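Local coordinates for periplasmic beta-glucosidase (PDB 6R5I), which probably hydrolyses terminal, non-reducing beta-D-glucosyl residues to release beta-D-glucose, as a periplasmic glycoside hydrolase of family 3, at residues Leu513-Met518 with Asp533-Thr538; Ile395-Ala400 with Met483-Ser488; Val221-Ile226 with Ile253-Ala258; Tyr426-Asn431 with Glu457-Glu462; Gly228-Ala233 with His265-Asn270. One frame throughout, in Å; residues are numbered along the deposited sequence. Where two conformers were deposited one is given.

Contact 1. Residues Leu513-Met518 with Asp533-Thr538; sequences LVLVLM and DAILET
Leu513-Met518 and Ala534-Glu537 are the two parallel strands of a beta-alpha-beta unit, with helix 526-531 in the crossover. Leu515 uses both its N-H and its C=O toward the other strand. Its N donates to Ala534 O at 2.8 Å, and its O takes Leu536 N at 2.8 Å. Leu517 N follows, 2.9 Å from Leu536 O. Both ends of the ladder are reinforced. At the start, Leu513 O accepts from Asp533 N and Ala534 N, while Asp533 OD2 turns its anti lone pair to Leu513 N at 2.9 Å. The pair sits inside the mixed sheet of the family 3 C-terminal domain, between strands 472-478 and 364-368. At the far end Leu517 O is held twice by Thr538. The backbone N lies in the carbonyl plane; OG1 comes from 39° above it, at 2.6 Å. On one face Leu515 runs alongside Ile535, CD2 next to CG1. Leu517 slants across Ile535 there, its CD1 3.6 Å from Ile535 CG2. On the other face Val516 CG1 meets Thr538 CG2 at 3.6 Å, and Ile549 of helix 545-553 packs on both residues.

Contact 2. Residues Ile395-Ala400 with Met483-Ser488; sequences IGSWSA and MAHEAS
The Trp398 indole takes the edge of the His485 ring on one face. His485 CE1 stands 3.3 Å above the indole plane, toward the rim and nearest to Trp398 NE1. The imidazole and the five-membered ring form an edge-to-face pair, with planes at 60° and centroids 4.3 Å apart. The edge of the indole meets Glu486. Its OE1 lies near the ring plane, 3.6 Å from Trp398 CZ2, and the carboxylate is almost coplanar with the indole. The His485 ring has a neighbour on a face too. Ser397 CB makes a CH-pi contact there, 3.6 Å from the ring centroid.

The imidazole is fixed in its rotation by its own turn. Glu486 N donates to His485 ND1 at 2.8 Å, close to the ring plane, at the start of the type II turn His485-Ser488. Trp398 brings its ring to the contact with CG beside the backbone N (chi1 -68°).

One water joins Ser397 OG to Ala484 O, to which it donates at 3.0 Å. A second accepts from Trp398 N at 2.9 Å and sits beside His485 NE2, at a distance too short to be trusted. Glu486 OE2 is bonded to Tyr190 OH and forms a salt bridge with Arg585 of the second subunit. A bound sulfate, probably from the crystallisation liquor, lies about 4 Å from the Trp398 side chain.

Ring packing and the water between Ser397 and Ala484 hold the two loops together, while the Glu486 carboxylate ties them to the barrel domain and the dimer partner.

Contact 3. Residues Val221-Ile226 with Ile253-Ala258; sequences VSLNTI and ISDHGA
Leu223 and Asp255 meet at about a right angle. Leu223 CD1 and CG both lie against the carboxylate, with CD1 3.6 Å from Asp255 OD2. The other branch, CD2, fits between Asp255 CB and Ala258 CB, 3.9 Å from the latter. At the start of the segments one direct hydrogen bond joins the chains. Val221 N donates to Ile253 O at 2.9 Å.

Past this bond, water links the backbones. One water donates to Val221 O and accepts from Asp255 N at 2.9 Å. Another accepts from Leu223 N and gives a weak bond to Asp255 OD2.

The next shell sets the aspartate. Its CG is anti to the backbone N (chi1 -155°), which lays the carboxylate over Leu223. OD1 takes His256 N at 2.7 Å, on its anti side and 20° out of the carboxylate plane. Ser254 OG comes to Asp255 O from one face, at 2.9 Å, and Ala258 N from the other, closing a type II turn. Ser254 OG is also tied to Met287 N. Arg585 of the second subunit packs on Leu223.

A sulfate, probably from the crystallisation liquor, lies about 3 Å from the Asp255 side chain. Strands 218-221 and 251-253 are parallel neighbours in the TIM barrel, and these loops follow their C-terminal ends, the rim where TIM-barrel enzymes keep their active site.

Contact 4. Residues Tyr426-Asn431 with Glu457-Glu462; sequences YAKGAN and EAMLEE
Ala427 ends strand 423-427 with its CB on the Glu462 chain, 4.2 Å from Glu462 CG. Lys428 comes next and does two things. Its N donates to a water at 2.9 Å, and that water donates in turn to Glu462 OE1. Its extended side chain and that of Met459 run in parallel, so that CB, CG and CD all touch Met459 CE, CG at 3.6 Å. The methionine reaches there by a bend at its last torsion (chi3 77°), which turns CE toward the lysine. At the tip, Lys428 NZ donates to Asn431 OD1 at 3.2 Å, in the carbonyl plane.

Gly429 comes nearest to the 457-462 segment, at Met459, and has positive phi, a backbone favourable to glycine. Its N feeds a second water, at 2.8 Å. This water donates to Met459 O and also to Glu462 OE1, at 2.6 Å. The glycine O, too, faces the helix, with Gly429 O 3.4 Å from Met459 CB and Leu460 CD2 near it. Met459 CE also packs against the carbonyl carbon of Ala430. Asn431 crosses Met459 at about a right angle, its ND2 4.0 Å from SD; its OD1 is also bonded to Asp452 N.

No hydrogen bond passes directly between strand end and helix. Glu462 OE1 gathers both waters and a salt bridge from Arg454, which would probably favour the charged carboxylate. The join thus combines one buried methionine with a water-relayed acceptor that serves two successive backbone N-H groups.

Contact 5. Residues Gly228-Ala233 with His265-Asn270; sequences GVPATA and HGLAGN
His265 and Leu267 both turn their side chains onto Pro230. In His265, chi1 of -81° puts the ring beside Pro230, and the second torsion turns its face to the proline. Leu267 has an unstaggered first torsion (chi1 -98°), and this carries its two methyls forward to the pyrrolidine ring of Pro230.

Pro230 CG sits over the imidazole, 3.7 Å from its centroid and 21° off the ring normal, a CH-pi contact offset toward the rim. The proline and histidine side chains run antiparallel, and Pro230 CG also touches His265 CB at 3.6 Å. The imidazole has a polar anchor as well, since NE2 is hydrogen-bonded to Leu223 O.

Leu267 approaches the proline from the CD side. Its CD1 is 3.4 Å from Pro230 CD, tighter than usual for two carbons. CD2 spreads over three residues, with Ala233 CB at 4.0 Å, Val229 CG1 at 4.4 Å and Pro230 CD also near. Ala233 is brought round by its N, which bonds to Pro230 O at 3.0 Å. No hydrogen bond crosses between the segments, so the match is one of shape.

The second subunit closes over this patch. Ser667 of that chain bonds to His265 O, its Leu666 packs on Leu267, and Gly228 and Gly266 make backbone bonds to it.

Strands 225-226 and 229-230 form a small beta-hairpin after barrel strand 218-221. Here it packs against the long loop before helix 271-281, an elaboration on the TIM barrel that lies at the dimer interface.

In the fold
Contacts 3 and 5 are joined directly. Asn224 O lies 3.0 Å from Ala231 N, a probable hydrogen bond across the small hairpin, and the Leu223-His265 pair is a second tie. Both contacts belong to the barrel domain, and their centres are 10 Å apart. Contact 2 belongs to the C-terminal domain but comes within about 5 Å of contact 3, nearest atoms. Sulfate, probably from the crystallisation liquor, is bound near Trp398 and near Asp255, consistent with a pocket between the two domains, where family 3 enzymes place their active site. Contacts 2, 3 and 5 all touch the second subunit. Contacts 1 and 4 both reach one sheet; their centres are 37 and 43 Å from that of contact 3.

Contact 1. Residues Leu513-Met518 with Asp533-Thr538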
# COMPACT_ATOMS: atom_id res chain seq x y z
N LEU A 513 -19.40 30.66 -3.02
CA LEU A 513 -18.02 30.28 -2.64
C LEU A 513 -17.41 29.52 -3.81
O LEU A 513 -17.89 28.39 -4.12
CB LEU A 513 -18.04 29.45 -1.36
CG LEU A 513 -16.69 28.91 -0.92
CD1 LEU A 513 -15.76 30.05 -0.56
CD2 LEU A 513 -16.86 27.97 0.27
N VAL A 514 -16.39 30.13 -4.42
CA VAL A 514 -15.61 29.57 -5.55
C VAL A 514 -14.25 29.14 -5.00
O VAL A 514 -13.55 30.00 -4.45
CB VAL A 514 -15.44 30.59 -6.68
CG1 VAL A 514 -14.47 30.09 -7.75
CG2 VAL A 514 -16.77 30.99 -7.29
N LEU A 515 -13.92 27.85 -5.11
CA LEU A 515 -12.62 27.32 -4.64
C LEU A 515 -11.65 27.29 -5.81
O LEU A 515 -11.93 26.59 -6.80
CB LEU A 515 -12.83 25.91 -4.09
CG LEU A 515 -13.00 25.79 -2.59
CD1 LEU A 515 -13.90 26.86 -2.02
CD2 LEU A 515 -13.42 24.38 -2.22
N VAL A 516 -10.53 27.97 -5.66
CA VAL A 516 -9.36 27.85 -6.56
C VAL A 516 -8.29 27.05 -5.79
O VAL A 516 -7.75 27.56 -4.81
CB VAL A 516 -8.85 29.23 -7.00
CG1 VAL A 516 -7.57 29.12 -7.80
CG2 VAL A 516 -9.91 29.98 -7.76
N LEU A 517 -8.10 25.81 -6.18
CA LEU A 517 -7.21 24.85 -5.49
C LEU A 517 -5.81 24.93 -6.10
O LEU A 517 -5.67 24.83 -7.35
CB LEU A 517 -7.75 23.43 -5.68
CG LEU A 517 -9.17 23.18 -5.18
CD1 LEU A 517 -9.48 21.69 -5.35
CD2 LEU A 517 -9.32 23.60 -3.74
N MET A 518 -4.82 25.05 -5.24
CA MET A 518 -3.39 24.83 -5.58
C MET A 518 -2.90 23.61 -4.82
O MET A 518 -3.18 23.49 -3.64
CB MET A 518 -2.53 26.03 -5.23
CG MET A 518 -2.93 27.23 -5.99
SD MET A 518 -1.51 28.37 -6.09
CE MET A 518 -2.36 29.70 -6.93
N ASP A 533 -19.60 26.18 -4.06
CA ASP A 533 -20.48 26.41 -5.23
C ASP A 533 -19.71 26.05 -6.51
O ASP A 533 -20.33 25.52 -7.43
CB ASP A 533 -21.03 27.83 -5.18
CG ASP A 533 -21.91 27.99 -3.95
OD1 ASP A 533 -22.95 27.31 -3.92
OD2 ASP A 533 -21.51 28.70 -3.02
N ALA A 534 -18.41 26.30 -6.58
CA ALA A 534 -17.60 25.87 -7.74
C ALA A 534 -16.21 25.51 -7.25
O ALA A 534 -15.79 26.05 -6.22
CB ALA A 534 -17.58 26.93 -8.82
N ILE A 535 -15.52 24.61 -7.96
CA ILE A 535 -14.17 24.16 -7.60
C ILE A 535 -13.35 24.08 -8.88
O ILE A 535 -13.78 23.36 -9.85
CB ILE A 535 -14.20 22.79 -6.88
CG1 ILE A 535 -15.10 22.78 -5.65
CG2 ILE A 535 -12.79 22.36 -6.53
CD1 ILE A 535 -15.35 21.40 -5.13
N LEU A 536 -12.25 24.83 -8.90
CA LEU A 536 -11.30 24.82 -10.02
C LEU A 536 -9.97 24.30 -9.50
O LEU A 536 -9.36 24.94 -8.63
CB LEU A 536 -11.14 26.23 -10.61
CG LEU A 536 -10.28 26.31 -11.86
CD1 LEU A 536 -10.92 25.53 -13.00
CD2 LEU A 536 -10.07 27.78 -12.24
N GLU A 537 -9.55 23.16 -10.03
CA GLU A 537 -8.22 22.58 -9.75
C GLU A 537 -7.18 23.29 -10.61
O GLU A 537 -7.28 23.21 -11.88
CB GLU A 537 -8.26 21.08 -10.03
CG GLU A 537 -6.91 20.38 -9.99
CD GLU A 537 -6.30 20.40 -8.62
OE1 GLU A 537 -5.67 21.43 -8.25
OE2 GLU A 537 -6.53 19.41 -7.87
N THR A 538 -6.17 23.91 -10.00
CA THR A 538 -5.16 24.70 -10.73
C THR A 538 -3.76 24.13 -10.52
O THR A 538 -2.82 24.72 -11.09
CB THR A 538 -5.23 26.19 -10.37
OG1 THR A 538 -4.59 26.43 -9.11
CG2 THR A 538 -6.65 26.70 -10.37

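Contact 2. Residues Ile395-Ala400 with Met483-Ser488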
# COMPACT_ATOMS: atom_id res chain seq x y z
N ILE A 395 4.54 28.85 -8.76
CA ILE A 395 5.55 28.25 -9.69
C ILE A 395 5.86 26.80 -9.29
O ILE A 395 6.63 26.17 -10.02
CB ILE A 395 6.82 29.11 -9.84
CG1 ILE A 395 7.57 29.31 -8.53
CG2 ILE A 395 6.49 30.46 -10.48
CD1 ILE A 395 8.95 29.99 -8.69
N GLY A 396 5.31 26.29 -8.19
CA GLY A 396 5.41 24.87 -7.81
C GLY A 396 6.78 24.47 -7.29
O GLY A 396 7.66 25.34 -7.12
N SER A 397 6.93 23.17 -6.98
CA SER A 397 8.22 22.54 -6.64
C SER A 397 9.04 22.34 -7.92
O SER A 397 8.45 22.24 -9.03
CB SER A 397 7.99 21.21 -5.93
OG SER A 397 7.36 20.30 -6.82
N TRP A 398 10.36 22.20 -7.79
CA TRP A 398 11.30 21.98 -8.93
C TRP A 398 11.10 23.09 -9.96
O TRP A 398 10.84 22.79 -11.18
CB TRP A 398 11.10 20.59 -9.53
CG TRP A 398 11.52 19.48 -8.61
CD1 TRP A 398 10.69 18.63 -7.91
CD2 TRP A 398 12.86 19.10 -8.25
NE1 TRP A 398 11.44 17.75 -7.16
CE2 TRP A 398 12.76 18.01 -7.35
CE3 TRP A 398 14.15 19.55 -8.60
CZ2 TRP A 398 13.88 17.39 -6.79
CZ3 TRP A 398 15.25 18.92 -8.07
CH2 TRP A 398 15.12 17.86 -7.17
N SER A 399 11.14 24.33 -9.49
CA SER A 399 10.89 25.55 -10.27
C SER A 399 12.19 26.08 -10.90
O SER A 399 12.17 27.20 -11.45
CB SER A 399 10.20 26.59 -9.42
OG SER A 399 11.00 26.94 -8.33
N ALA A 400 13.26 25.28 -10.89
CA ALA A 400 14.47 25.54 -11.69
C ALA A 400 14.92 26.99 -11.46
O ALA A 400 14.99 27.40 -10.29
CB ALA A 400 14.19 25.22 -13.14
N MET A 483 4.87 21.21 0.23
CA MET A 483 4.07 20.04 0.72
C MET A 483 4.07 18.91 -0.32
O MET A 483 3.70 17.78 0.05
CB MET A 483 2.63 20.47 1.00
CG MET A 483 2.53 21.41 2.20
SD MET A 483 0.81 21.77 2.57
CE MET A 483 0.95 22.96 3.90
N ALA A 484 4.46 19.21 -1.55
CA ALA A 484 4.42 18.26 -2.70
C ALA A 484 5.76 18.37 -3.42
O ALA A 484 5.82 18.87 -4.54
CB ALA A 484 3.27 18.56 -3.64
N HIS A 485 6.79 17.95 -2.70
CA HIS A 485 8.21 18.06 -3.10
C HIS A 485 8.90 16.75 -2.73
O HIS A 485 8.29 15.93 -2.01
CB HIS A 485 8.88 19.28 -2.43
CG HIS A 485 9.97 19.88 -3.25
ND1 HIS A 485 10.79 19.11 -4.08
CD2 HIS A 485 10.36 21.17 -3.43
CE1 HIS A 485 11.65 19.89 -4.70
NE2 HIS A 485 11.39 21.16 -4.34
N GLU A 486 10.15 16.59 -3.14
CA GLU A 486 11.00 15.49 -2.66
C GLU A 486 10.94 15.42 -1.13
O GLU A 486 11.08 16.48 -0.45
CB GLU A 486 12.43 15.71 -3.15
CG GLU A 486 13.34 14.61 -2.67
CD GLU A 486 14.79 14.75 -3.08
OE1 GLU A 486 15.09 15.71 -3.87
OE2 GLU A 486 15.60 13.91 -2.62
N ALA A 487 10.72 14.21 -0.61
CA ALA A 487 10.71 13.86 0.82
C ALA A 487 9.57 14.56 1.57
O ALA A 487 9.68 14.63 2.82
CB ALA A 487 12.03 14.20 1.44
N SER A 488 8.54 15.07 0.90
CA SER A 488 7.36 15.70 1.56
C SER A 488 6.15 14.76 1.46
O SER A 488 5.17 15.11 0.83
CB SER A 488 7.05 17.08 0.98
OG SER A 488 8.09 18.00 1.28
O HOH W 1 4.94 20.68 -6.75
O HOH W 2 12.01 23.18 -5.58

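Contact 3. Residues Val221-Ile226 with Ile253-Ala258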
# COMPACT_ATOMS: atom_id res chain seq x y z
N VAL A 221 19.31 6.95 -12.54
CA VAL A 221 19.00 5.71 -11.82
C VAL A 221 18.39 6.10 -10.47
O VAL A 221 18.82 7.08 -9.85
CB VAL A 221 20.26 4.83 -11.70
CG1 VAL A 221 19.96 3.58 -10.91
CG2 VAL A 221 20.85 4.50 -13.08
N SER A 222 17.39 5.35 -10.03
CA SER A 222 16.56 5.69 -8.84
C SER A 222 17.24 5.32 -7.51
O SER A 222 18.22 4.55 -7.49
CB SER A 222 15.17 5.05 -8.96
OG SER A 222 15.25 3.64 -8.85
N LEU A 223 16.66 5.83 -6.43
CA LEU A 223 17.22 5.71 -5.06
C LEU A 223 16.63 4.49 -4.36
O LEU A 223 17.17 4.13 -3.32
CB LEU A 223 16.88 6.97 -4.27
CG LEU A 223 17.63 8.23 -4.70
CD1 LEU A 223 17.02 9.45 -4.06
CD2 LEU A 223 19.10 8.12 -4.36
N ASN A 224 15.60 3.86 -4.92
CA ASN A 224 14.83 2.82 -4.19
C ASN A 224 15.39 1.42 -4.45
O ASN A 224 15.99 1.18 -5.54
CB ASN A 224 13.35 2.84 -4.60
CG ASN A 224 13.17 2.75 -6.09
OD1 ASN A 224 13.41 3.72 -6.79
ND2 ASN A 224 12.71 1.60 -6.58
N THR A 225 15.09 0.49 -3.54
CA THR A 225 15.19 -0.95 -3.85
C THR A 225 14.07 -1.35 -4.81
O THR A 225 12.97 -0.79 -4.75
CB THR A 225 15.17 -1.82 -2.59
OG1 THR A 225 13.95 -1.54 -1.89
CG2 THR A 225 16.36 -1.60 -1.70
N ILE A 226 14.39 -2.29 -5.68
CA ILE A 226 13.41 -3.01 -6.52
C ILE A 226 13.47 -4.47 -6.09
O ILE A 226 14.51 -5.09 -6.33
CB ILE A 226 13.72 -2.85 -8.02
CG1 ILE A 226 13.65 -1.38 -8.41
CG2 ILE A 226 12.79 -3.76 -8.83
CD1 ILE A 226 14.18 -1.12 -9.76
N ILE A 253 23.25 7.68 -15.17
CA ILE A 253 23.72 8.68 -14.17
C ILE A 253 23.15 8.30 -12.80
O ILE A 253 21.94 8.08 -12.72
CB ILE A 253 23.30 10.10 -14.59
CG1 ILE A 253 23.85 10.46 -15.97
CG2 ILE A 253 23.71 11.11 -13.54
CD1 ILE A 253 23.44 11.85 -16.47
N SER A 254 23.98 8.29 -11.78
CA SER A 254 23.52 8.05 -10.39
C SER A 254 22.77 9.29 -9.90
O SER A 254 23.00 10.40 -10.43
CB SER A 254 24.65 7.68 -9.48
OG SER A 254 25.24 8.83 -8.90
N ASP A 255 21.89 9.10 -8.92
CA ASP A 255 21.28 10.20 -8.15
C ASP A 255 22.30 10.58 -7.06
O ASP A 255 23.40 9.95 -6.96
CB ASP A 255 19.89 9.81 -7.63
CG ASP A 255 18.93 10.96 -7.35
OD1 ASP A 255 19.40 12.09 -7.06
OD2 ASP A 255 17.71 10.70 -7.37
N HIS A 256 21.99 11.65 -6.32
CA HIS A 256 22.91 12.37 -5.43
C HIS A 256 23.32 11.44 -4.28
O HIS A 256 22.45 11.07 -3.48
CB HIS A 256 22.23 13.65 -4.95
CG HIS A 256 23.17 14.60 -4.31
ND1 HIS A 256 23.70 14.37 -3.08
CD2 HIS A 256 23.67 15.78 -4.74
CE1 HIS A 256 24.50 15.37 -2.75
NE2 HIS A 256 24.49 16.25 -3.75
N GLY A 257 24.59 11.01 -4.24
CA GLY A 257 25.09 10.13 -3.17
C GLY A 257 24.52 8.71 -3.24
O GLY A 257 24.65 7.98 -2.24
N ALA A 258 23.95 8.30 -4.37
CA ALA A 258 23.21 7.01 -4.48
C ALA A 258 24.19 5.84 -4.32
O ALA A 258 23.82 4.79 -3.73
CB ALA A 258 22.49 6.95 -5.81
O HOH W 3 21.16 6.29 -8.54
O HOH W 4 15.34 8.19 -7.27

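Contact 4. Residues Tyr426-Asn431 with Glu457-Glu462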
# COMPACT_ATOMS: atom_id res chain seq x y z
N TYR A 426 -9.13 41.73 -0.43
CA TYR A 426 -8.20 40.64 -0.06
C TYR A 426 -8.25 40.39 1.44
O TYR A 426 -8.30 41.34 2.21
CB TYR A 426 -6.80 40.98 -0.55
CG TYR A 426 -5.78 40.05 0.03
CD1 TYR A 426 -5.73 38.73 -0.39
CD2 TYR A 426 -4.94 40.45 1.06
CE1 TYR A 426 -4.80 37.85 0.15
CE2 TYR A 426 -4.02 39.58 1.61
CZ TYR A 426 -3.94 38.28 1.14
OH TYR A 426 -3.04 37.41 1.68
N ALA A 427 -8.19 39.13 1.85
CA ALA A 427 -7.85 38.73 3.24
C ALA A 427 -7.09 37.41 3.17
O ALA A 427 -7.55 36.51 2.43
CB ALA A 427 -9.05 38.57 4.09
N LYS A 428 -6.02 37.28 3.92
CA LYS A 428 -5.23 36.04 3.96
C LYS A 428 -6.07 34.89 4.52
O LYS A 428 -5.99 33.78 3.96
CB LYS A 428 -3.95 36.24 4.77
CG LYS A 428 -3.07 35.01 4.72
CD LYS A 428 -1.68 35.20 5.16
CE LYS A 428 -0.85 33.99 4.79
NZ LYS A 428 0.49 34.05 5.39
N GLY A 429 -6.87 35.16 5.56
CA GLY A 429 -7.83 34.22 6.16
C GLY A 429 -7.23 33.17 7.06
O GLY A 429 -7.79 32.89 8.12
N ALA A 430 -6.14 32.53 6.65
CA ALA A 430 -5.41 31.56 7.48
C ALA A 430 -3.98 31.43 6.95
O ALA A 430 -3.72 31.82 5.80
CB ALA A 430 -6.13 30.23 7.43
N ASN A 431 -3.10 30.92 7.80
CA ASN A 431 -1.78 30.44 7.36
C ASN A 431 -1.99 29.12 6.61
O ASN A 431 -3.05 28.47 6.78
CB ASN A 431 -0.81 30.33 8.53
CG ASN A 431 -0.37 31.70 9.01
OD1 ASN A 431 -0.02 32.57 8.20
ND2 ASN A 431 -0.42 31.88 10.32
N GLU A 457 -7.97 32.97 14.94
CA GLU A 457 -9.29 33.63 15.15
C GLU A 457 -9.29 35.04 14.53
O GLU A 457 -10.26 35.37 13.85
CB GLU A 457 -9.61 33.71 16.65
CG GLU A 457 -9.88 32.35 17.27
CD GLU A 457 -8.67 31.45 17.45
OE1 GLU A 457 -7.50 31.96 17.49
OE2 GLU A 457 -8.89 30.21 17.52
N ALA A 458 -8.26 35.85 14.78
CA ALA A 458 -8.13 37.22 14.23
C ALA A 458 -8.13 37.18 12.70
O ALA A 458 -8.79 38.02 12.06
CB ALA A 458 -6.89 37.92 14.75
N MET A 459 -7.39 36.23 12.12
CA MET A 459 -7.32 36.11 10.63
C MET A 459 -8.70 35.70 10.08
O MET A 459 -9.10 36.21 9.03
CB MET A 459 -6.27 35.08 10.23
CG MET A 459 -4.84 35.47 10.64
SD MET A 459 -3.62 34.28 10.01
CE MET A 459 -3.52 34.77 8.29
N LEU A 460 -9.40 34.83 10.80
CA LEU A 460 -10.75 34.35 10.39
C LEU A 460 -11.73 35.52 10.45
O LEU A 460 -12.49 35.69 9.51
CB LEU A 460 -11.21 33.21 11.31
CG LEU A 460 -10.62 31.83 11.04
CD1 LEU A 460 -11.04 30.85 12.14
CD2 LEU A 460 -11.04 31.29 9.69
N GLU A 461 -11.70 36.32 11.52
CA GLU A 461 -12.63 37.47 11.70
C GLU A 461 -12.36 38.48 10.58
O GLU A 461 -13.31 39.01 10.04
CB GLU A 461 -12.51 38.06 13.10
CG GLU A 461 -13.05 37.14 14.17
CD GLU A 461 -14.55 36.85 14.14
OE1 GLU A 461 -15.28 37.44 13.32
OE2 GLU A 461 -14.99 36.03 14.97
N GLU A 462 -11.10 38.70 10.20
CA GLU A 462 -10.75 39.61 9.07
C GLU A 462 -11.32 39.06 7.77
O GLU A 462 -11.92 39.83 7.00
CB GLU A 462 -9.24 39.82 8.98
CG GLU A 462 -8.82 40.62 7.76
CD GLU A 462 -7.32 40.80 7.67
OE1 GLU A 462 -6.62 39.80 7.39
OE2 GLU A 462 -6.85 41.94 7.91
O HOH W 5 -4.96 39.61 5.35
O HOH W 6 -7.35 37.35 7.26

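Contact 5. Residues Gly228-Ala233 with His265-Asn270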
# COMPACT_ATOMS: atom_id res chain seq x y z
N GLY A 228 14.13 -5.78 -3.30
CA GLY A 228 15.31 -6.00 -2.43
C GLY A 228 16.62 -5.46 -2.97
O GLY A 228 17.58 -5.40 -2.17
N VAL A 229 16.71 -5.12 -4.26
CA VAL A 229 18.00 -4.68 -4.84
C VAL A 229 17.93 -3.20 -5.22
O VAL A 229 17.19 -2.84 -6.15
CB VAL A 229 18.43 -5.53 -6.03
CG1 VAL A 229 19.79 -5.06 -6.54
CG2 VAL A 229 18.48 -7.01 -5.65
N PRO A 230 18.73 -2.32 -4.56
CA PRO A 230 18.76 -0.92 -4.97
C PRO A 230 19.01 -0.81 -6.48
O PRO A 230 19.83 -1.53 -7.03
CB PRO A 230 19.92 -0.33 -4.16
CG PRO A 230 19.93 -1.20 -2.91
CD PRO A 230 19.60 -2.59 -3.42
N ALA A 231 18.28 0.08 -7.15
CA ALA A 231 18.45 0.30 -8.60
C ALA A 231 19.94 0.52 -8.93
O ALA A 231 20.39 0.07 -9.99
CB ALA A 231 17.59 1.45 -9.05
N THR A 232 20.65 1.22 -8.05
CA THR A 232 22.06 1.67 -8.27
C THR A 232 22.99 0.46 -8.28
O THR A 232 24.11 0.59 -8.84
CB THR A 232 22.43 2.74 -7.24
OG1 THR A 232 21.48 3.81 -7.33
CG2 THR A 232 23.82 3.29 -7.46
N ALA A 233 22.57 -0.69 -7.73
CA ALA A 233 23.37 -1.95 -7.66
C ALA A 233 22.66 -3.05 -8.46
O ALA A 233 22.99 -4.24 -8.25
CB ALA A 233 23.52 -2.39 -6.22
N HIS A 265 21.57 0.90 2.54
CA HIS A 265 20.67 -0.16 2.02
C HIS A 265 21.11 -1.53 2.55
O HIS A 265 20.29 -2.47 2.51
CB HIS A 265 20.65 -0.17 0.50
CG HIS A 265 19.75 0.84 -0.12
ND1 HIS A 265 18.35 0.76 0.01
CD2 HIS A 265 20.00 1.86 -0.97
CE1 HIS A 265 17.82 1.71 -0.72
NE2 HIS A 265 18.80 2.40 -1.31
N GLY A 266 22.37 -1.68 2.97
CA GLY A 266 22.86 -2.97 3.48
C GLY A 266 23.26 -3.90 2.34
O GLY A 266 23.23 -5.14 2.55
N LEU A 267 23.68 -3.35 1.20
CA LEU A 267 24.30 -4.18 0.13
C LEU A 267 25.82 -4.12 0.22
O LEU A 267 26.44 -5.00 -0.34
CB LEU A 267 23.81 -3.77 -1.25
CG LEU A 267 22.68 -4.71 -1.71
CD1 LEU A 267 21.36 -4.26 -1.10
CD2 LEU A 267 22.63 -4.86 -3.20
N ALA A 268 26.37 -3.14 0.90
CA ALA A 268 27.83 -2.94 1.02
C ALA A 268 28.18 -2.56 2.45
O ALA A 268 27.39 -1.85 3.07
CB ALA A 268 28.26 -1.87 0.05
N GLY A 269 29.33 -2.99 2.93
CA GLY A 269 29.85 -2.61 4.26
C GLY A 269 30.75 -1.41 4.20
O GLY A 269 31.02 -0.84 5.26
N ASN A 270 31.18 -1.03 3.00
CA ASN A 270 32.16 0.07 2.86
C ASN A 270 32.02 0.68 1.48
O ASN A 270 31.38 0.07 0.60
CB ASN A 270 33.58 -0.46 3.10
CG ASN A 270 33.90 -1.64 2.22
OD1 ASN A 270 34.08 -1.47 1.02
ND2 ASN A 270 33.91 -2.84 2.79